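Long-range contacts in aromatic-L-amino-acid decarboxylase (Catharanthus roseus, PDB 6EEW), which catalyses the pyridoxal-phosphate-dependent decarboxylation of L-tryptophan to tryptamine and of 5-hydroxy-L-tryptophan to serotonin, working as a homodimer: residues 191-199 / 245-256; 404-415 / 420-430. All coordinates share one frame; numbering follows the deposited sequence.

Contact 1 (191-199 / 245-256)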
loop_
_atom_site.group_PDB
_atom_site.type_symbol
_atom_site.label_atom_id
_atom_site.label_comp_id
_atom_site.label_asym_id
_atom_site.label_seq_id
_atom_site.Cartn_x
_atom_site.Cartn_y
_atom_site.Cartn_z
ATOM N N ILE A 191 -22.707 13.639 11.220
ATOM C CA ILE A 191 -22.178 12.998 10.015
ATOM C C ILE A 191 -23.237 12.957 8.920
ATOM O O ILE A 191 -22.909 12.970 7.724
ATOM C CB ILE A 191 -21.628 11.588 10.335
ATOM C CG1 ILE A 191 -21.072 10.908 9.079
ATOM C CG2 ILE A 191 -22.709 10.700 10.912
ATOM C CD1 ILE A 191 -19.899 11.593 8.482
ATOM N N GLY A 192 -24.512 12.906 9.298
ATOM C CA GLY A 192 -25.608 12.867 8.350
ATOM C C GLY A 192 -25.861 14.163 7.606
ATOM O O GLY A 192 -26.746 14.197 6.746
ATOM N N LYS A 193 -25.148 15.237 7.949
ATOM C CA LYS A 193 -25.256 16.527 7.274
ATOM C C LYS A 193 -24.124 16.798 6.293
ATOM O O LYS A 193 -24.234 17.736 5.496
ATOM C CB LYS A 193 -25.281 17.659 8.307
ATOM C CG LYS A 193 -26.461 17.584 9.238
ATOM C CD LYS A 193 -26.462 18.700 10.266
ATOM C CE LYS A 193 -27.680 18.583 11.167
ATOM N NZ LYS A 193 -27.766 19.688 12.160
ATOM N N LEU A 194 -23.044 16.020 6.339
ATOM C CA LEU A 194 -21.821 16.350 5.612
ATOM C C LEU A 194 -21.942 15.931 4.149
ATOM O O LEU A 194 -22.209 14.761 3.847
ATOM C CB LEU A 194 -20.626 15.672 6.276
ATOM C CG LEU A 194 -20.566 15.872 7.795
ATOM C CD1 LEU A 194 -19.257 15.336 8.367
ATOM C CD2 LEU A 194 -20.785 17.329 8.188
ATOM N N VAL A 195 -21.732 16.880 3.242
ATOM C CA VAL A 195 -21.879 16.647 1.811
ATOM C C VAL A 195 -20.515 16.718 1.146
ATOM O O VAL A 195 -19.715 17.617 1.435
ATOM C CB VAL A 195 -22.845 17.657 1.169
ATOM C CG1 VAL A 195 -22.976 17.390 -0.334
ATOM C CG2 VAL A 195 -24.188 17.573 1.852
ATOM N N CYS A 196 -20.254 15.770 0.253
ATOM C CA CYS A 196 -19.033 15.736 -0.533
ATOM C C CYS A 196 -19.391 15.981 -1.989
ATOM O O CYS A 196 -20.446 15.534 -2.453
ATOM C CB CYS A 196 -18.313 14.390 -0.410
ATOM S SG CYS A 196 -17.685 13.986 1.231
ATOM N N TYR A 197 -18.507 16.682 -2.707
ATOM C CA TYR A 197 -18.733 17.082 -4.088
ATOM C C TYR A 197 -17.599 16.566 -4.969
ATOM O O TYR A 197 -16.425 16.617 -4.582
ATOM C CB TYR A 197 -18.842 18.612 -4.208
ATOM C CG TYR A 197 -19.861 19.253 -3.276
ATOM C CD1 TYR A 197 -19.506 19.662 -1.998
ATOM C CD2 TYR A 197 -21.167 19.467 -3.687
ATOM C CE1 TYR A 197 -20.437 20.252 -1.149
ATOM C CE2 TYR A 197 -22.106 20.062 -2.848
ATOM C CZ TYR A 197 -21.733 20.453 -1.581
ATOM O OH TYR A 197 -22.663 21.036 -0.749
ATOM N N GLY A 198 -17.955 16.021 -6.130
ATOM C CA GLY A 198 -16.959 15.622 -7.116
ATOM C C GLY A 198 -17.518 15.715 -8.519
ATOM O O GLY A 198 -18.725 15.587 -8.730
ATOM N N SER A 199 -16.631 15.901 -9.496
ATOM C CA SER A 199 -17.067 15.916 -10.887
ATOM C C SER A 199 -17.699 14.586 -11.288
ATOM O O SER A 199 -17.274 13.514 -10.851
ATOM C CB SER A 199 -15.888 16.208 -11.815
ATOM O OG SER A 199 -16.226 15.851 -13.147
ATOM N N ASP A 245 -27.415 23.354 -0.934
ATOM C CA ASP A 245 -27.168 22.458 0.191
ATOM C C ASP A 245 -27.162 23.216 1.508
ATOM O O ASP A 245 -27.681 22.722 2.518
ATOM C CB ASP A 245 -25.848 21.720 0.002
ATOM C CG ASP A 245 -25.949 20.634 -1.029
ATOM O OD1 ASP A 245 -27.060 20.078 -1.189
ATOM O OD2 ASP A 245 -24.923 20.328 -1.672
ATOM N N VAL A 246 -26.561 24.404 1.522
ATOM C CA VAL A 246 -26.555 25.221 2.731
ATOM C C VAL A 246 -27.974 25.624 3.103
ATOM O O VAL A 246 -28.338 25.644 4.285
ATOM C CB VAL A 246 -25.652 26.453 2.544
ATOM C CG1 VAL A 246 -25.927 27.492 3.632
ATOM C CG2 VAL A 246 -24.201 26.040 2.574
ATOM N N ALA A 247 -28.792 25.971 2.105
ATOM C CA ALA A 247 -30.171 26.372 2.384
ATOM C C ALA A 247 -30.971 25.234 3.004
ATOM O O ALA A 247 -31.822 25.466 3.875
ATOM C CB ALA A 247 -30.845 26.849 1.102
ATOM N N ALA A 248 -30.717 24.000 2.569
ATOM C CA ALA A 248 -31.419 22.835 3.090
ATOM C C ALA A 248 -30.828 22.325 4.391
ATOM O O ALA A 248 -31.257 21.272 4.868
ATOM C CB ALA A 248 -31.431 21.705 2.059
ATOM N N GLY A 249 -29.831 23.008 4.946
ATOM C CA GLY A 249 -29.288 22.648 6.236
ATOM C C GLY A 249 -28.087 21.730 6.227
ATOM O O GLY A 249 -27.607 21.367 7.310
ATOM N N TYR A 250 -27.601 21.319 5.055
ATOM C CA TYR A 250 -26.443 20.441 4.992
ATOM C C TYR A 250 -25.162 21.231 5.225
ATOM O O TYR A 250 -25.135 22.465 5.187
ATOM C CB TYR A 250 -26.381 19.730 3.638
ATOM C CG TYR A 250 -27.519 18.770 3.434
ATOM C CD1 TYR A 250 -28.762 19.227 3.013
ATOM C CD2 TYR A 250 -27.371 17.413 3.693
ATOM C CE1 TYR A 250 -29.828 18.357 2.841
ATOM C CE2 TYR A 250 -28.426 16.538 3.514
ATOM C CZ TYR A 250 -29.653 17.015 3.092
ATOM O OH TYR A 250 -30.708 16.148 2.919
ATOM N N VAL A 251 -24.086 20.496 5.470
ATOM C CA VAL A 251 -22.771 21.078 5.714
ATOM C C VAL A 251 -21.834 20.647 4.594
ATOM O O VAL A 251 -21.430 19.473 4.538
ATOM C CB VAL A 251 -22.244 20.681 7.100
ATOM C CG1 VAL A 251 -20.817 21.122 7.264
ATOM C CG2 VAL A 251 -23.104 21.349 8.160
ATOM N N PRO A 252 -21.497 21.548 3.667
ATOM C CA PRO A 252 -20.517 21.218 2.620
ATOM C C PRO A 252 -19.142 20.962 3.214
ATOM O O PRO A 252 -18.573 21.807 3.912
ATOM C CB PRO A 252 -20.520 22.465 1.724
ATOM C CG PRO A 252 -21.798 23.205 2.056
ATOM C CD PRO A 252 -22.037 22.908 3.516
ATOM N N LEU A 253 -18.566 19.822 2.859
ATOM C CA LEU A 253 -17.417 19.283 3.567
ATOM C C LEU A 253 -16.195 19.136 2.683
ATOM O O LEU A 253 -15.095 19.568 3.061
ATOM C CB LEU A 253 -17.797 17.913 4.134
ATOM C CG LEU A 253 -16.761 17.141 4.938
ATOM C CD1 LEU A 253 -16.614 17.691 6.351
ATOM C CD2 LEU A 253 -17.131 15.668 4.936
ATOM N N PHE A 254 -16.357 18.556 1.502
ATOM C CA PHE A 254 -15.194 18.103 0.761
ATOM C C PHE A 254 -15.482 18.272 -0.712
ATOM O O PHE A 254 -16.581 17.952 -1.179
ATOM C CB PHE A 254 -14.868 16.638 1.049
ATOM C CG PHE A 254 -13.575 16.161 0.436
ATOM C CD1 PHE A 254 -13.553 15.534 -0.793
ATOM C CD2 PHE A 254 -12.386 16.316 1.118
ATOM C CE1 PHE A 254 -12.352 15.081 -1.337
ATOM C CE2 PHE A 254 -11.176 15.857 0.583
ATOM C CZ PHE A 254 -11.164 15.242 -0.644
ATOM N N LEU A 255 -14.481 18.765 -1.428
ATOM C CA LEU A 255 -14.553 18.959 -2.863
ATOM C C LEU A 255 -13.308 18.321 -3.430
ATOM O O LEU A 255 -12.192 18.643 -2.998
ATOM C CB LEU A 255 -14.616 20.444 -3.238
ATOM C CG LEU A 255 -14.332 20.665 -4.719
ATOM C CD1 LEU A 255 -15.469 20.041 -5.545
ATOM C CD2 LEU A 255 -14.126 22.167 -5.044
ATOM N N CYS A 256 -13.505 17.393 -4.354
ATOM C CA CYS A 256 -12.415 16.748 -5.065
ATOM C C CYS A 256 -12.361 17.388 -6.437
ATOM O O CYS A 256 -13.204 17.102 -7.291
ATOM C CB CYS A 256 -12.648 15.245 -5.159
ATOM S SG CYS A 256 -11.310 14.345 -5.945
#
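Tyr197 and Asp245 meet from opposite directions, and the phenol OH gives a hydrogen bond of 2.5 Å to Asp245 OD2. The oxygen is approached on its anti side, with ring and carboxylate planes 37° apart. With CG anti to its own carbonyl carbon (chi1 -53°), the tyrosine ring runs alongside Pro252, whose CB lies 3.6 Å from Tyr197 CE1 at the ring edge. Val195 CG1 rests on one face of the same ring, toward the rim, while Val195 CG2 packs 3.6 Å from Tyr250 CB. With a phenylalanine here the hydroxyl is gone, and Asp245 OD2 would probably be left with Arg221 but no bond to strand 194-199.

These side chains hang from two neighbouring parallel strands, 194-199 and 251-256, of the central mixed sheet in the large domain of a fold-type I pyridoxal-phosphate enzyme. Val251 N bonds to Lys193 O and Val195 N to Val251 O; a beta bulge then shifts the register by one residue after Val195, whose O accepts from Leu253 N at 2.9 Å, in the carbonyl plane, and more weakly from Phe254 N. Beyond it Tyr197 N bonds to Phe254 O (2.8 Å) and Cys256 N to Tyr197 O (3.0 Å). The bulge leaves Leu253 CD2 3.7 Å from Leu194 CB, and Cys196 SG lies against Phe254 CB on the face turned to helices 167-186 and 206-212.

Farther out, a Schellman motif at Gly249 ends helix 235-247, whose Leu238 and Val242 touch Tyr197, and Arg221 forms a salt bridge with Asp245 OD2.

Contact 2 (404-415 / 420-430); sequences FEEWVRSDSRFE and RNFSLVCFRLK
The beta hairpin of strands 414-416 and 424-429, with the end of helix 375-409 packed against it, forms this contact. Glu415 and Arg428 are a hydrogen-bonded antiparallel pair, and Lys430 N continues the pairing with a bond of 2.6 Å to Arg413 O. The side chains of Glu415 and Arg428 run alongside each other, and a salt bridge joins Arg428 NH1 to Glu415 OE2 at 2.7 Å, the oxygen lying in the guanidinium plane but approached from above the carboxylate. In the non-hydrogen-bonded pair Phe414–Leu429, Leu429 CD2 sits over the centre of the phenyl face, a CH-pi contact 3.5 Å from the ring centroid. Phe427 presents a face to the edge of Phe404, a T-shaped pair with planes at 66°; CG of Phe404, anti to the backbone N (chi1 178°), carries its ring down to the strand, where its edge also meets Val425 CG1. At the margin, Glu405, Arg409 and Arg420 form a salt-bridge network: Glu405 OE1 accepts from Arg420 NE at 3.0 Å, while two nitrogens of Arg409 grip Glu405 OE2. Strand 414-416 edges the four-stranded antiparallel sheet, strand 424-429 pairs on its far side with 465-471, and helices 438-451 and 479-496 both touch Phe414.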
loop_
_atom_site.group_PDB
_atom_site.type_symbol
_atom_site.label_atom_id
_atom_site.label_comp_id
_atom_site.label_asym_id
_atom_site.label_seq_id
_atom_site.Cartn_x
_atom_site.Cartn_y
_atom_site.Cartn_z
ATOM N N PHE A 404 0.383 13.108 -32.962
ATOM C CA PHE A 404 -0.683 12.167 -33.311
ATOM C C PHE A 404 -2.009 12.882 -33.550
ATOM O O PHE A 404 -2.764 12.526 -34.468
ATOM C CB PHE A 404 -0.866 11.104 -32.228
ATOM C CG PHE A 404 -1.989 10.154 -32.532
ATOM C CD1 PHE A 404 -1.760 9.018 -33.291
ATOM C CD2 PHE A 404 -3.288 10.427 -32.107
ATOM C CE1 PHE A 404 -2.791 8.158 -33.602
ATOM C CE2 PHE A 404 -4.326 9.571 -32.415
ATOM C CZ PHE A 404 -4.079 8.430 -33.160
ATOM N N GLU A 405 -2.318 13.882 -32.723
ATOM C CA GLU A 405 -3.535 14.660 -32.930
ATOM C C GLU A 405 -3.518 15.333 -34.294
ATOM O O GLU A 405 -4.521 15.324 -35.019
ATOM C CB GLU A 405 -3.672 15.719 -31.837
ATOM C CG GLU A 405 -4.809 16.691 -32.088
ATOM C CD GLU A 405 -4.756 17.894 -31.172
ATOM O OE1 GLU A 405 -3.733 18.067 -30.470
ATOM O OE2 GLU A 405 -5.736 18.666 -31.155
ATOM N N GLU A 406 -2.373 15.909 -34.664
ATOM C CA GLU A 406 -2.256 16.573 -35.959
ATOM C C GLU A 406 -2.502 15.591 -37.094
ATOM O O GLU A 406 -3.235 15.895 -38.042
ATOM C CB GLU A 406 -0.872 17.202 -36.073
ATOM C CG GLU A 406 -0.601 18.229 -34.991
ATOM C CD GLU A 406 0.832 18.723 -35.004
ATOM O OE1 GLU A 406 1.537 18.491 -36.007
ATOM O OE2 GLU A 406 1.256 19.344 -34.005
ATOM N N TRP A 407 -1.933 14.387 -36.990
ATOM C CA TRP A 407 -2.225 13.346 -37.974
ATOM C C TRP A 407 -3.727 13.084 -38.066
ATOM O O TRP A 407 -4.298 13.044 -39.162
ATOM C CB TRP A 407 -1.491 12.050 -37.613
ATOM C CG TRP A 407 -0.009 12.149 -37.676
ATOM C CD1 TRP A 407 0.724 13.033 -38.405
ATOM C CD2 TRP A 407 0.927 11.338 -36.964
ATOM N NE1 TRP A 407 2.065 12.818 -38.198
ATOM C CE2 TRP A 407 2.215 11.787 -37.312
ATOM C CE3 TRP A 407 0.802 10.276 -36.060
ATOM C CZ2 TRP A 407 3.373 11.210 -36.797
ATOM C CZ3 TRP A 407 1.951 9.703 -35.546
ATOM C CH2 TRP A 407 3.222 10.172 -35.913
ATOM N N VAL A 408 -4.387 12.911 -36.917
ATOM C CA VAL A 408 -5.816 12.602 -36.931
ATOM C C VAL A 408 -6.613 13.714 -37.602
ATOM O O VAL A 408 -7.521 13.449 -38.403
ATOM C CB VAL A 408 -6.328 12.334 -35.504
ATOM C CG1 VAL A 408 -7.847 12.268 -35.501
ATOM C CG2 VAL A 408 -5.740 11.038 -34.961
ATOM N N ARG A 409 -6.287 14.977 -37.298
ATOM C CA ARG A 409 -7.020 16.087 -37.910
ATOM C C ARG A 409 -6.836 16.124 -39.419
ATOM O O ARG A 409 -7.695 16.659 -40.129
ATOM C CB ARG A 409 -6.609 17.426 -37.302
ATOM C CG ARG A 409 -6.999 17.588 -35.842
ATOM C CD ARG A 409 -6.677 18.993 -35.348
ATOM N NE ARG A 409 -6.935 19.157 -33.922
ATOM C CZ ARG A 409 -8.135 19.404 -33.406
ATOM N NH1 ARG A 409 -9.188 19.520 -34.206
ATOM N NH2 ARG A 409 -8.281 19.537 -32.092
ATOM N N SER A 410 -5.727 15.584 -39.933
ATOM C CA SER A 410 -5.530 15.565 -41.379
ATOM C C SER A 410 -6.464 14.591 -42.078
ATOM O O SER A 410 -6.552 14.622 -43.310
ATOM C CB SER A 410 -4.084 15.209 -41.726
ATOM O OG SER A 410 -3.183 16.135 -41.154
ATOM N N ASP A 411 -7.170 13.744 -41.331
ATOM C CA ASP A 411 -8.078 12.761 -41.910
ATOM C C ASP A 411 -9.506 13.180 -41.593
ATOM O O ASP A 411 -9.926 13.163 -40.428
ATOM C CB ASP A 411 -7.795 11.355 -41.391
ATOM C CG ASP A 411 -8.556 10.291 -42.163
ATOM O OD1 ASP A 411 -9.712 10.559 -42.551
ATOM O OD2 ASP A 411 -7.997 9.192 -42.387
ATOM N N SER A 412 -10.246 13.558 -42.637
ATOM C CA SER A 412 -11.591 14.096 -42.492
ATOM C C SER A 412 -12.599 13.041 -42.066
ATOM O O SER A 412 -13.747 13.395 -41.771
ATOM C CB SER A 412 -12.026 14.756 -43.801
ATOM O OG SER A 412 -11.892 13.856 -44.881
ATOM N N ARG A 413 -12.220 11.760 -42.077
ATOM C CA ARG A 413 -13.112 10.721 -41.582
ATOM C C ARG A 413 -13.153 10.705 -40.061
ATOM O O ARG A 413 -14.163 10.308 -39.473
ATOM C CB ARG A 413 -12.665 9.352 -42.096
ATOM C CG ARG A 413 -12.645 9.232 -43.607
ATOM C CD ARG A 413 -12.004 7.922 -44.046
ATOM N NE ARG A 413 -10.662 7.739 -43.492
ATOM C CZ ARG A 413 -9.864 6.717 -43.793
ATOM N NH1 ARG A 413 -10.267 5.785 -44.648
ATOM N NH2 ARG A 413 -8.661 6.627 -43.243
ATOM N N PHE A 414 -12.089 11.171 -39.422
ATOM C CA PHE A 414 -11.948 11.186 -37.977
ATOM C C PHE A 414 -12.185 12.590 -37.436
ATOM O O PHE A 414 -12.163 13.580 -38.171
ATOM C CB PHE A 414 -10.555 10.700 -37.579
ATOM C CG PHE A 414 -10.286 9.264 -37.934
ATOM C CD1 PHE A 414 -9.839 8.919 -39.198
ATOM C CD2 PHE A 414 -10.424 8.265 -36.985
ATOM C CE1 PHE A 414 -9.576 7.603 -39.521
ATOM C CE2 PHE A 414 -10.156 6.946 -37.301
ATOM C CZ PHE A 414 -9.733 6.614 -38.567
ATOM N N GLU A 415 -12.402 12.662 -36.128
ATOM C CA GLU A 415 -12.592 13.934 -35.454
ATOM C C GLU A 415 -11.995 13.826 -34.066
ATOM O O GLU A 415 -12.067 12.766 -33.433
ATOM C CB GLU A 415 -14.080 14.302 -35.381
ATOM C CG GLU A 415 -14.859 13.648 -34.246
ATOM C CD GLU A 415 -16.290 14.162 -34.156
ATOM O OE1 GLU A 415 -16.773 14.778 -35.132
ATOM O OE2 GLU A 415 -16.933 13.962 -33.108
ATOM N N ARG A 420 -6.969 18.091 -26.636
ATOM C CA ARG A 420 -5.849 17.366 -26.047
ATOM C C ARG A 420 -5.117 18.300 -25.091
ATOM O O ARG A 420 -4.457 19.242 -25.534
ATOM C CB ARG A 420 -4.915 16.850 -27.140
ATOM C CG ARG A 420 -3.638 16.202 -26.604
ATOM C CD ARG A 420 -2.472 16.297 -27.583
ATOM N NE ARG A 420 -2.157 17.682 -27.908
ATOM C CZ ARG A 420 -1.488 18.509 -27.113
ATOM N NH1 ARG A 420 -1.059 18.106 -25.926
ATOM N NH2 ARG A 420 -1.264 19.751 -27.496
ATOM N N ASN A 421 -5.237 18.045 -23.782
ATOM C CA ASN A 421 -4.582 18.876 -22.776
ATOM C C ASN A 421 -3.178 18.406 -22.434
ATOM O O ASN A 421 -2.332 19.221 -22.057
ATOM C CB ASN A 421 -5.391 18.875 -21.477
ATOM C CG ASN A 421 -6.793 19.412 -21.653
ATOM O OD1 ASN A 421 -7.000 20.457 -22.272
ATOM N ND2 ASN A 421 -7.770 18.691 -21.106
ATOM N N PHE A 422 -2.921 17.109 -22.519
ATOM C CA PHE A 422 -1.637 16.555 -22.120
ATOM C C PHE A 422 -1.196 15.507 -23.135
ATOM O O PHE A 422 -0.959 15.824 -24.304
ATOM C CB PHE A 422 -1.743 15.966 -20.706
ATOM C CG PHE A 422 -2.276 16.939 -19.681
ATOM C CD1 PHE A 422 -1.432 17.856 -19.070
ATOM C CD2 PHE A 422 -3.618 16.960 -19.355
ATOM C CE1 PHE A 422 -1.916 18.759 -18.128
ATOM C CE2 PHE A 422 -4.108 17.854 -18.413
ATOM C CZ PHE A 422 -3.244 18.758 -17.799
ATOM N N SER A 423 -1.075 14.252 -22.698
ATOM C CA SER A 423 -0.563 13.185 -23.546
ATOM C C SER A 423 -1.660 12.266 -24.079
ATOM O O SER A 423 -1.357 11.314 -24.810
ATOM C CB SER A 423 0.486 12.369 -22.788
ATOM O OG SER A 423 0.820 11.222 -23.532
ATOM N N LEU A 424 -2.914 12.497 -23.704
ATOM C CA LEU A 424 -4.012 11.610 -24.072
ATOM C C LEU A 424 -4.810 12.257 -25.188
ATOM O O LEU A 424 -5.227 13.411 -25.054
ATOM C CB LEU A 424 -4.924 11.322 -22.873
ATOM C CG LEU A 424 -6.337 10.873 -23.244
ATOM C CD1 LEU A 424 -6.321 9.506 -23.916
ATOM C CD2 LEU A 424 -7.245 10.877 -22.024
ATOM N N VAL A 425 -5.043 11.506 -26.265
ATOM C CA VAL A 425 -5.782 11.989 -27.433
ATOM C C VAL A 425 -7.090 11.210 -27.533
ATOM O O VAL A 425 -7.077 9.982 -27.674
ATOM C CB VAL A 425 -4.954 11.835 -28.723
ATOM C CG1 VAL A 425 -5.696 12.397 -29.938
ATOM C CG2 VAL A 425 -3.603 12.466 -28.565
ATOM N N CYS A 426 -8.214 11.917 -27.481
ATOM C CA CYS A 426 -9.534 11.316 -27.614
ATOM C C CYS A 426 -10.074 11.594 -29.011
ATOM O O CYS A 426 -10.200 12.757 -29.407
ATOM C CB CYS A 426 -10.485 11.860 -26.550
ATOM S SG CYS A 426 -9.958 11.530 -24.840
ATOM N N PHE A 427 -10.388 10.535 -29.757
ATOM C CA PHE A 427 -10.770 10.705 -31.156
ATOM C C PHE A 427 -11.832 9.680 -31.540
ATOM O O PHE A 427 -12.149 8.761 -30.781
ATOM C CB PHE A 427 -9.557 10.598 -32.081
ATOM C CG PHE A 427 -8.903 9.245 -32.082
ATOM C CD1 PHE A 427 -8.153 8.820 -30.999
ATOM C CD2 PHE A 427 -9.042 8.396 -33.173
ATOM C CE1 PHE A 427 -7.550 7.576 -31.004
ATOM C CE2 PHE A 427 -8.442 7.152 -33.185
ATOM C CZ PHE A 427 -7.696 6.738 -32.099
ATOM N N ARG A 428 -12.397 9.854 -32.733
ATOM C CA ARG A 428 -13.406 8.907 -33.202
ATOM C C ARG A 428 -13.568 9.053 -34.710
ATOM O O ARG A 428 -13.105 10.018 -35.314
ATOM C CB ARG A 428 -14.740 9.142 -32.476
ATOM C CG ARG A 428 -15.542 10.310 -33.046
ATOM C CD ARG A 428 -16.640 10.804 -32.100
ATOM N NE ARG A 428 -17.962 10.221 -32.308
ATOM C CZ ARG A 428 -19.043 10.931 -32.621
ATOM N NH1 ARG A 428 -18.954 12.245 -32.783
ATOM N NH2 ARG A 428 -20.213 10.329 -32.781
ATOM N N LEU A 429 -14.216 8.065 -35.314
ATOM C CA LEU A 429 -14.667 8.188 -36.692
ATOM C C LEU A 429 -15.947 9.011 -36.731
ATOM O O LEU A 429 -16.867 8.766 -35.944
ATOM C CB LEU A 429 -14.901 6.811 -37.308
ATOM C CG LEU A 429 -13.676 6.079 -37.855
ATOM C CD1 LEU A 429 -14.006 4.613 -38.100
ATOM C CD2 LEU A 429 -13.189 6.739 -39.145
ATOM N N LYS A 430 -16.006 9.990 -37.633
ATOM C CA LYS A 430 -17.208 10.800 -37.723
ATOM C C LYS A 430 -18.411 9.923 -38.066
ATOM O O LYS A 430 -18.280 8.909 -38.758
ATOM C CB LYS A 430 -17.058 11.895 -38.776
ATOM C CG LYS A 430 -16.149 13.045 -38.387
ATOM C CD LYS A 430 -16.161 14.102 -39.486
ATOM C CE LYS A 430 -15.383 15.341 -39.091
ATOM N NZ LYS A 430 -15.290 16.292 -40.227
#

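How the contacts relate
Set side by side, the two contacts illustrate how two different sheets of one chain are tied together. Contact 1 is largely buried and joins parallel strands inside a mixed sheet, from segments 46 residues apart with strand 220-223 among the residues between them; contact 2 is partly buried and joins near neighbours in sequence at the edge of an antiparallel sheet. Both pair strands and pack a helix nearby, yet share no element. In contact 1 polar chemistry is mostly backbone, with one buried hydroxyl–carboxylate bond; contact 2 combines an aromatic and aliphatic interior with salt bridges at its margins. Their centres lie about 38 Å apart and they do not touch.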